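Side-chain contacts in sugar-binding transcriptional regulator, LacI family (Enterococcus faecalis, PDB 3CS3), which probably acts as a LacI-family transcriptional repressor that binds DNA and responds to a sugar through its periplasmic-binding-protein-like part: residues G19-G24 against N185-I190; F68-I73 against L86-E91; Q108-F113 against R142-F147. All blocks are in the same frame, centred on the assembly; numbering follows the deposited sequence.

Overall arrangement
The three contacts sample a two-lobed chain. Contact 1 spans the cleft: the loop ahead of helix 23-35, in the lobe of the mixed sheet, faces the start of helix 186-196, in the lobe of the four-stranded parallel sheet. The other two contacts each stay within one lobe. Contact 2 joins the start of helix 70-78 to the loop after strand 82-85, and contact 3 lays helix 102-115 against helix 131-146. The partly buried cleft contact combines a direct Glu-187 approach with a bridging water, partly buried contact 2 relies on a multiply bonded guanidinium, and buried contact 3 on aliphatic packing. Centres of contacts 1 and 2 lie about 22 Å apart, those of 2 and 3 about 29 Å.

Contact 1. Residues G19-G24 against N185-I190; sequences GGSFYG and NDEMAI
Glu-187 extends its carboxylate across to the Gly-19 to Ser-21 turn. Glu-187 OE2 lies 3.1 Å from Gly-19 CA, a value that is uncertain because Gly-19 is poorly ordered. Glu-187 OE2 is also 3.4 Å from Ser-21 OG, while Ser-21 CB passes 3.9 Å from Glu-187 CG, so the serine lies alongside the acid's stem. CG stands anti to the carbonyl carbon of Glu-187 (chi1 -65°), and from there the chain runs extended toward the turn. One water also bridges the two residues. The water accepts from Ser-21 OG at 2.8 Å and donates to Glu-187 OE2 at 3.0 Å; a weak bond from Glu-187 N also reaches it, tying the bridge to the first turn of helix 186-196.

Behind this first shell, both backbones are held in shape locally. Gly-19 O accepts from Phe-22 N at 2.8 Å and lies over one face of the Phe-22 ring and one face of the Tyr-23 ring, toward the rim of each. Tyr-23 OH bonds back to Ala-16 N. Across the cleft, Asn-185 is the N-cap of its helix: OD1 accepts from Met-188 N at 3.0 Å in a nearly straight bond (164°), with the donor tilted from the carbonyl plane. Its ND2 binds Phe-158 O and a glycerol, probably from the crystallisation liquor. Asp-186 is fixed by Ser-215 N and Thr-227 OG1. A loop from one lobe thus meets a helix start from the other beside a glycerol-occupied spot, as expected of the interlobe cleft in the periplasmic-binding-protein fold of LacI-type regulators, where relatives bind their sugar effectors.

Contact 2. Residues F68-I73 against L86-E91; sequences FPTKEI and LDRTTE
Arg-88 drives its guanidinium against the entry to helix 70-78, inside a beta-alpha-beta unit in which that helix links parallel neighbours 60-64 and 82-85. The tight part is the guanidinium edge. Arg-88 NH2 and Arg-88 NH1 approach end-on and share one acceptor, Phe-68 O, at 2.7 and 3.0 Å; the carbonyl oxygen lies almost in the guanidinium plane, and the NH1 bond uses one of its lone pairs. Arg-88 NH2 gives a further bond to Thr-70 OG1 at 3.1 Å. Along the adjoining edge, NE and NH1 grip Asp-87 side-on, one nitrogen to each oxygen, coming from above the carboxylate plane, in a salt bridge with Arg-88 NH1 to Asp-87 OD2 at 2.6 Å. Asp-87 OD2 is also held by Asp-65 N. Bonds along two adjoining edges would fix the rotation of the group, which a bend at chi3 (78°) brings round toward the helix. The outer side is looser: exposed Thr-70 meets the arginine mainly through OG1, alongside the CD end of its chain. Buried Ile-73 reaches over from helix 70-78 and sets CD1 over the centre of one guanidinium face, 3.5 Å from Arg-88 CZ.

Contact 3. Residues Q108-F113 against R142-F147; sequences QAIEQF and RELTRF
Ile-110 points its side chain from helix 102-115 at helix 131-146 and meets two successive residues there, Glu-143 and Leu-144. Its CB is a branch point, with chi1 (-139°) off the staggered positions, and the branches that leave it part toward different partners. Ile-110 CG2 goes to the glutamate, 3.6 Å from Glu-143 CB and 4.1 Å from Glu-143 CG, so the acid contributes only the aliphatic foot of its side chain. Ile-110 CG1 instead touches the leucine, 3.8 Å from Leu-144 CD2 and equally far from Leu-144 CG. At the tip, Ile-110 CD1 comes within 4.0 Å of Leu-144 CD1. The isoleucine and leucine side chains meet at about a right angle, so the leucine fork lies across the CG1-CD1 arm.

The two helices flank each other on one face of the parallel sheet of an alpha/beta lobe built as in periplasmic binding proteins. Helix 131-146 makes the crossover between strands 121-125 and 151-155, and beneath the pair Ile-110 rests on Leu-123 and Phe-182, Leu-144 on Val-121.

On the outer side the chemistry becomes ionic. Glu-143 bends at chi2 (-67°), which brings its carboxylate within range of Arg-142 and Arg-146 of its own helix. Glu-143 OE2 forms a salt bridge with Arg-146 NH1 at 2.7 Å, although the hydrogen bond within it is weak, its angle only 116°. Arg-142 NE joins the network from a longer 3.6 Å to Glu-143 OE2. At the end of the helix, the Phe-147 ring turns its edge to Glu-143 O, the carbonyl that also accepts from Phe-147 N.

Contact 1. Residues G19-G24 against N185-I190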
loop_
_atom_site.group_PDB
_atom_site.type_symbol
_atom_site.label_atom_id
_atom_site.label_comp_id
_atom_site.label_asym_id
_atom_site.label_seq_id
_atom_site.Cartn_x
_atom_site.Cartn_y
_atom_site.Cartn_z
ATOM N N GLY A 19 0.688 0.635 -7.692
ATOM C CA GLY A 19 0.365 1.970 -7.197
ATOM C C GLY A 19 -0.020 2.189 -5.746
ATOM O O GLY A 19 -0.800 3.095 -5.449
ATOM N N GLY A 20 0.549 1.389 -4.841
ATOM C CA GLY A 20 0.309 1.498 -3.400
ATOM C C GLY A 20 0.771 2.815 -2.805
ATOM O O GLY A 20 0.507 3.107 -1.636
ATOM N N SER A 21 1.460 3.607 -3.623
ATOM C CA SER A 21 1.875 4.947 -3.260
ATOM C C SER A 21 0.710 5.937 -3.402
ATOM O O SER A 21 0.757 7.044 -2.856
ATOM C CB SER A 21 3.074 5.372 -4.115
ATOM O OG SER A 21 2.691 6.186 -5.213
ATOM N N PHE A 22 -0.329 5.540 -4.137
ATOM C CA PHE A 22 -1.547 6.350 -4.228
ATOM C C PHE A 22 -2.839 5.593 -3.893
ATOM O O PHE A 22 -3.896 6.223 -3.754
ATOM C CB PHE A 22 -1.646 7.100 -5.572
ATOM C CG PHE A 22 -1.848 6.211 -6.774
ATOM C CD1 PHE A 22 -0.757 5.725 -7.486
ATOM C CD2 PHE A 22 -3.129 5.892 -7.218
ATOM C CE1 PHE A 22 -0.939 4.916 -8.602
ATOM C CE2 PHE A 22 -3.314 5.079 -8.327
ATOM C CZ PHE A 22 -2.217 4.591 -9.021
ATOM N N TYR A 23 -2.748 4.262 -3.768
ATOM C CA TYR A 23 -3.927 3.401 -3.575
ATOM C C TYR A 23 -4.711 3.715 -2.317
ATOM O O TYR A 23 -5.933 3.792 -2.364
ATOM C CB TYR A 23 -3.572 1.910 -3.575
ATOM C CG TYR A 23 -3.344 1.311 -4.941
ATOM C CD1 TYR A 23 -3.848 1.921 -6.092
ATOM C CD2 TYR A 23 -2.636 0.119 -5.085
ATOM C CE1 TYR A 23 -3.635 1.369 -7.352
ATOM C CE2 TYR A 23 -2.417 -0.438 -6.342
ATOM C CZ TYR A 23 -2.922 0.189 -7.468
ATOM O OH TYR A 23 -2.708 -0.363 -8.712
ATOM N N GLY A 24 -4.001 3.908 -1.208
ATOM C CA GLY A 24 -4.623 4.164 0.086
ATOM C C GLY A 24 -5.597 5.328 0.070
ATOM O O GLY A 24 -6.706 5.227 0.594
ATOM N N ASN A 185 6.240 7.150 -12.925
ATOM C CA ASN A 185 5.683 7.265 -11.578
ATOM C C ASN A 185 6.722 7.410 -10.471
ATOM O O ASN A 185 7.910 7.153 -10.692
ATOM C CB ASN A 185 4.602 6.208 -11.273
ATOM C CG ASN A 185 5.154 4.809 -10.992
ATOM O OD1 ASN A 185 6.364 4.550 -10.991
ATOM N ND2 ASN A 185 4.234 3.892 -10.739
ATOM N N ASP A 186 6.251 7.837 -9.297
ATOM C CA ASP A 186 7.071 8.050 -8.102
ATOM C C ASP A 186 7.752 6.783 -7.595
ATOM O O ASP A 186 8.848 6.848 -7.060
ATOM C CB ASP A 186 6.227 8.649 -6.971
ATOM C CG ASP A 186 6.196 10.178 -6.992
ATOM O OD1 ASP A 186 6.519 10.797 -8.031
ATOM O OD2 ASP A 186 5.844 10.767 -5.950
ATOM N N GLU A 187 7.101 5.639 -7.765
ATOM C CA GLU A 187 7.662 4.365 -7.320
ATOM C C GLU A 187 8.902 3.956 -8.090
ATOM O O GLU A 187 9.864 3.477 -7.485
ATOM C CB GLU A 187 6.627 3.260 -7.416
ATOM C CG GLU A 187 5.458 3.459 -6.497
ATOM C CD GLU A 187 4.252 2.732 -7.001
ATOM O OE1 GLU A 187 4.398 1.534 -7.332
ATOM O OE2 GLU A 187 3.179 3.365 -7.086
ATOM N N MET A 188 8.878 4.138 -9.414
ATOM C CA MET A 188 10.065 3.915 -10.244
ATOM C C MET A 188 11.165 4.916 -9.873
ATOM O O MET A 188 12.337 4.560 -9.835
ATOM C CB MET A 188 9.735 3.964 -11.748
ATOM C CG MET A 188 9.050 2.700 -12.289
ATOM S SD MET A 188 8.828 2.588 -14.082
ATOM C CE MET A 188 7.965 4.131 -14.386
ATOM N N ALA A 189 10.773 6.153 -9.562
ATOM C CA ALA A 189 11.710 7.177 -9.090
ATOM C C ALA A 189 12.354 6.814 -7.753
ATOM O O ALA A 189 13.544 7.054 -7.567
ATOM C CB ALA A 189 11.026 8.540 -8.999
ATOM N N ILE A 190 11.573 6.233 -6.836
ATOM C CA ILE A 190 12.095 5.759 -5.544
ATOM C C ILE A 190 13.099 4.620 -5.750
ATOM O O ILE A 190 14.126 4.563 -5.072
ATOM C CB ILE A 190 10.959 5.359 -4.549
ATOM C CG1 ILE A 190 10.129 6.585 -4.131
ATOM C CG2 ILE A 190 11.510 4.629 -3.304
ATOM C CD1 ILE A 190 10.917 7.725 -3.477
HETATM O O HOH W 1 3.836 6.246 -7.748
#

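Contact 2. Residues F68-I73 against L86-E91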
loop_
_atom_site.group_PDB
_atom_site.type_symbol
_atom_site.label_atom_id
_atom_site.label_comp_id
_atom_site.label_asym_id
_atom_site.label_seq_id
_atom_site.Cartn_x
_atom_site.Cartn_y
_atom_site.Cartn_z
ATOM N N PHE A 68 -5.600 -6.360 -16.606
ATOM C CA PHE A 68 -7.002 -6.736 -16.773
ATOM C C PHE A 68 -7.345 -6.441 -18.234
ATOM O O PHE A 68 -7.355 -5.277 -18.636
ATOM C CB PHE A 68 -7.878 -5.909 -15.823
ATOM C CG PHE A 68 -9.220 -6.525 -15.495
ATOM C CD1 PHE A 68 -9.627 -6.645 -14.174
ATOM C CD2 PHE A 68 -10.089 -6.954 -16.495
ATOM C CE1 PHE A 68 -10.866 -7.191 -13.854
ATOM C CE2 PHE A 68 -11.332 -7.504 -16.184
ATOM C CZ PHE A 68 -11.722 -7.617 -14.866
ATOM N N PRO A 69 -7.605 -7.495 -19.038
ATOM C CA PRO A 69 -7.779 -7.335 -20.488
ATOM C C PRO A 69 -9.095 -6.658 -20.827
ATOM O O PRO A 69 -10.112 -6.964 -20.204
ATOM C CB PRO A 69 -7.786 -8.780 -21.009
ATOM C CG PRO A 69 -7.306 -9.622 -19.863
ATOM C CD PRO A 69 -7.755 -8.903 -18.640
ATOM N N THR A 70 -9.051 -5.746 -21.800
ATOM C CA THR A 70 -10.213 -4.968 -22.254
ATOM C C THR A 70 -11.373 -5.856 -22.708
ATOM O O THR A 70 -12.528 -5.583 -22.373
ATOM C CB THR A 70 -9.819 -3.973 -23.380
ATOM O OG1 THR A 70 -8.721 -3.166 -22.940
ATOM C CG2 THR A 70 -10.976 -3.050 -23.749
ATOM N N LYS A 71 -11.058 -6.926 -23.439
ATOM C CA LYS A 71 -12.064 -7.895 -23.896
ATOM C C LYS A 71 -12.830 -8.558 -22.742
ATOM O O LYS A 71 -14.036 -8.785 -22.849
ATOM C CB LYS A 71 -11.432 -8.944 -24.817
ATOM C CG LYS A 71 -11.071 -8.401 -26.200
ATOM C CD LYS A 71 -10.386 -9.450 -27.072
ATOM C CE LYS A 71 -9.987 -8.859 -28.423
ATOM N NZ LYS A 71 -9.144 -9.787 -29.228
ATOM N N GLU A 72 -12.128 -8.844 -21.644
ATOM C CA GLU A 72 -12.755 -9.306 -20.399
ATOM C C GLU A 72 -13.650 -8.247 -19.756
ATOM O O GLU A 72 -14.661 -8.588 -19.136
ATOM C CB GLU A 72 -11.700 -9.765 -19.387
ATOM C CG GLU A 72 -11.744 -11.246 -19.042
ATOM C CD GLU A 72 -11.245 -12.136 -20.161
ATOM O OE1 GLU A 72 -12.078 -12.853 -20.760
ATOM O OE2 GLU A 72 -10.025 -12.117 -20.442
ATOM N N ILE A 73 -13.272 -6.975 -19.897
ATOM C CA ILE A 73 -14.063 -5.862 -19.352
ATOM C C ILE A 73 -15.378 -5.726 -20.119
ATOM O O ILE A 73 -16.444 -5.654 -19.507
ATOM C CB ILE A 73 -13.264 -4.518 -19.306
ATOM C CG1 ILE A 73 -12.082 -4.641 -18.341
ATOM C CG2 ILE A 73 -14.157 -3.345 -18.898
ATOM C CD1 ILE A 73 -11.269 -3.379 -18.159
ATOM N N LEU A 86 -10.305 3.422 -14.938
ATOM C CA LEU A 86 -9.437 4.491 -14.473
ATOM C C LEU A 86 -8.104 4.448 -15.215
ATOM O O LEU A 86 -7.194 5.222 -14.924
ATOM C CB LEU A 86 -9.182 4.341 -12.971
ATOM C CG LEU A 86 -10.324 4.205 -11.959
ATOM C CD1 LEU A 86 -9.753 4.392 -10.565
ATOM C CD2 LEU A 86 -11.452 5.202 -12.194
ATOM N N ASP A 87 -8.009 3.550 -16.193
ATOM C CA ASP A 87 -6.722 3.174 -16.764
ATOM C C ASP A 87 -6.681 3.119 -18.289
ATOM O O ASP A 87 -5.624 2.849 -18.862
ATOM C CB ASP A 87 -6.278 1.820 -16.181
ATOM C CG ASP A 87 -7.265 0.685 -16.476
ATOM O OD1 ASP A 87 -8.355 0.921 -17.043
ATOM O OD2 ASP A 87 -6.946 -0.467 -16.131
ATOM N N ARG A 88 -7.829 3.353 -18.930
ATOM C CA ARG A 88 -7.972 3.217 -20.383
ATOM C C ARG A 88 -9.208 3.946 -20.903
ATOM O O ARG A 88 -10.072 4.345 -20.118
ATOM C CB ARG A 88 -8.046 1.742 -20.782
ATOM C CG ARG A 88 -9.352 1.050 -20.427
ATOM C CD ARG A 88 -9.179 -0.449 -20.415
ATOM N NE ARG A 88 -8.520 -0.888 -19.193
ATOM C CZ ARG A 88 -8.099 -2.127 -18.967
ATOM N NH1 ARG A 88 -7.530 -2.427 -17.812
ATOM N NH2 ARG A 88 -8.258 -3.070 -19.883
ATOM N N THR A 89 -9.283 4.115 -22.223
ATOM C CA THR A 89 -10.464 4.705 -22.861
ATOM C C THR A 89 -11.379 3.617 -23.395
ATOM O O THR A 89 -10.944 2.492 -23.657
ATOM C CB THR A 89 -10.121 5.664 -24.024
ATOM O OG1 THR A 89 -9.351 4.967 -25.010
ATOM C CG2 THR A 89 -9.352 6.877 -23.529
ATOM N N THR A 90 -12.647 3.967 -23.563
ATOM C CA THR A 90 -13.665 3.017 -23.980
ATOM C C THR A 90 -14.751 3.728 -24.781
ATOM O O THR A 90 -14.877 4.955 -24.722
ATOM C CB THR A 90 -14.281 2.298 -22.757
ATOM O OG1 THR A 90 -15.154 1.254 -23.199
ATOM C CG2 THR A 90 -15.055 3.281 -21.879
ATOM N N GLU A 91 -15.522 2.953 -25.536
ATOM C CA GLU A 91 -16.644 3.488 -26.292
ATOM C C GLU A 91 -17.879 2.628 -26.049
ATOM O O GLU A 91 -18.988 2.966 -26.476
ATOM C CB GLU A 91 -16.302 3.549 -27.784
ATOM C CG GLU A 91 -16.900 4.751 -28.512
ATOM C CD GLU A 91 -16.399 6.082 -27.966
ATOM O OE1 GLU A 91 -15.187 6.362 -28.087
ATOM O OE2 GLU A 91 -17.221 6.846 -27.416
#

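Contact 3. Residues Q108-F113 against R142-F147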
loop_
_atom_site.group_PDB
_atom_site.type_symbol
_atom_site.label_atom_id
_atom_site.label_comp_id
_atom_site.label_asym_id
_atom_site.label_seq_id
_atom_site.Cartn_x
_atom_site.Cartn_y
_atom_site.Cartn_z
ATOM N N GLN A 108 3.633 19.349 -18.159
ATOM C CA GLN A 108 4.144 20.118 -17.028
ATOM C C GLN A 108 5.502 19.623 -16.525
ATOM O O GLN A 108 6.327 20.421 -16.085
ATOM C CB GLN A 108 3.116 20.153 -15.899
ATOM C CG GLN A 108 1.988 21.160 -16.136
ATOM C CD GLN A 108 0.836 21.003 -15.155
ATOM O OE1 GLN A 108 0.561 21.901 -14.355
ATOM N NE2 GLN A 108 0.162 19.860 -15.210
ATOM N N ALA A 109 5.739 18.315 -16.609
ATOM C CA ALA A 109 7.021 17.748 -16.194
ATOM C C ALA A 109 8.104 18.005 -17.221
ATOM O O ALA A 109 9.216 18.397 -16.876
ATOM C CB ALA A 109 6.895 16.270 -15.947
ATOM N N ILE A 110 7.768 17.789 -18.487
ATOM C CA ILE A 110 8.735 17.890 -19.566
ATOM C C ILE A 110 9.105 19.356 -19.885
ATOM O O ILE A 110 10.176 19.627 -20.433
ATOM C CB ILE A 110 8.256 17.087 -20.808
ATOM C CG1 ILE A 110 9.420 16.340 -21.455
ATOM C CG2 ILE A 110 7.489 17.951 -21.782
ATOM C CD1 ILE A 110 9.777 15.043 -20.744
ATOM N N GLU A 111 8.225 20.277 -19.489
ATOM C CA GLU A 111 8.444 21.718 -19.571
ATOM C C GLU A 111 9.593 22.144 -18.673
ATOM O O GLU A 111 10.301 23.099 -18.981
ATOM C CB GLU A 111 7.184 22.444 -19.111
ATOM C CG GLU A 111 7.006 23.853 -19.607
ATOM C CD GLU A 111 5.629 24.401 -19.267
ATOM O OE1 GLU A 111 5.350 24.611 -18.064
ATOM O OE2 GLU A 111 4.825 24.620 -20.202
ATOM N N GLN A 112 9.763 21.433 -17.560
ATOM C CA GLN A 112 10.804 21.739 -16.596
ATOM C C GLN A 112 12.179 21.355 -17.122
ATOM O O GLN A 112 13.171 22.028 -16.814
ATOM C CB GLN A 112 10.537 21.023 -15.270
ATOM C CG GLN A 112 9.191 21.332 -14.644
ATOM C CD GLN A 112 9.096 22.757 -14.157
ATOM O OE1 GLN A 112 10.010 23.263 -13.511
ATOM N NE2 GLN A 112 7.985 23.416 -14.465
ATOM N N PHE A 113 12.237 20.271 -17.897
ATOM C CA PHE A 113 13.487 19.855 -18.539
ATOM C C PHE A 113 13.887 20.837 -19.637
ATOM O O PHE A 113 15.062 21.166 -19.769
ATOM C CB PHE A 113 13.390 18.439 -19.101
ATOM C CG PHE A 113 13.194 17.377 -18.051
ATOM C CD1 PHE A 113 14.287 16.791 -17.419
ATOM C CD2 PHE A 113 11.908 16.948 -17.708
ATOM C CE1 PHE A 113 14.102 15.799 -16.453
ATOM C CE2 PHE A 113 11.709 15.972 -16.746
ATOM C CZ PHE A 113 12.811 15.393 -16.112
ATOM N N ARG A 142 6.895 14.278 -28.159
ATOM C CA ARG A 142 6.476 15.411 -28.997
ATOM C C ARG A 142 7.112 16.739 -28.568
ATOM O O ARG A 142 7.634 17.481 -29.406
ATOM C CB ARG A 142 4.947 15.538 -29.017
ATOM C CG ARG A 142 4.403 16.788 -29.713
ATOM C CD ARG A 142 2.890 16.924 -29.556
ATOM N NE ARG A 142 2.491 17.415 -28.234
ATOM C CZ ARG A 142 1.228 17.512 -27.809
ATOM N NH1 ARG A 142 0.975 17.973 -26.592
ATOM N NH2 ARG A 142 0.217 17.149 -28.590
ATOM N N GLU A 143 7.083 17.025 -27.267
ATOM C CA GLU A 143 7.642 18.276 -26.751
ATOM C C GLU A 143 9.168 18.300 -26.756
ATOM O O GLU A 143 9.766 19.358 -26.946
ATOM C CB GLU A 143 7.114 18.584 -25.351
ATOM C CG GLU A 143 5.619 18.887 -25.276
ATOM C CD GLU A 143 5.230 20.190 -25.958
ATOM O OE1 GLU A 143 5.969 21.191 -25.826
ATOM O OE2 GLU A 143 4.171 20.212 -26.617
ATOM N N LEU A 144 9.793 17.144 -26.546
ATOM C CA LEU A 144 11.252 17.053 -26.580
ATOM C C LEU A 144 11.782 17.250 -28.000
ATOM O O LEU A 144 12.783 17.936 -28.200
ATOM C CB LEU A 144 11.750 15.734 -25.975
ATOM C CG LEU A 144 11.624 15.608 -24.448
ATOM C CD1 LEU A 144 11.980 14.212 -23.991
ATOM C CD2 LEU A 144 12.432 16.653 -23.679
ATOM N N THR A 145 11.087 16.654 -28.968
ATOM C CA THR A 145 11.346 16.856 -30.393
ATOM C C THR A 145 11.191 18.336 -30.766
ATOM O O THR A 145 12.090 18.926 -31.373
ATOM C CB THR A 145 10.395 15.978 -31.244
ATOM O OG1 THR A 145 10.561 14.604 -30.868
ATOM C CG2 THR A 145 10.663 16.131 -32.743
ATOM N N ARG A 146 10.065 18.925 -30.362
ATOM C CA ARG A 146 9.741 20.335 -30.598
ATOM C C ARG A 146 10.857 21.280 -30.162
ATOM O O ARG A 146 11.158 22.253 -30.858
ATOM C CB ARG A 146 8.428 20.695 -29.887
ATOM C CG ARG A 146 7.938 22.134 -30.082
ATOM C CD ARG A 146 6.485 22.279 -29.645
ATOM N NE ARG A 146 5.562 21.826 -30.685
ATOM C CZ ARG A 146 4.443 21.140 -30.460
ATOM N NH1 ARG A 146 4.094 20.798 -29.228
ATOM N NH2 ARG A 146 3.675 20.782 -31.478
ATOM N N PHE A 147 11.482 20.980 -29.025
ATOM C CA PHE A 147 12.531 21.839 -28.482
ATOM C C PHE A 147 13.953 21.327 -28.749
ATOM O O PHE A 147 14.922 21.874 -28.228
ATOM C CB PHE A 147 12.280 22.120 -26.993
ATOM C CG PHE A 147 11.103 23.014 -26.751
ATOM C CD1 PHE A 147 11.240 24.397 -26.821
ATOM C CD2 PHE A 147 9.846 22.475 -26.486
ATOM C CE1 PHE A 147 10.146 25.234 -26.618
ATOM C CE2 PHE A 147 8.744 23.298 -26.282
ATOM C CZ PHE A 147 8.895 24.684 -26.347
#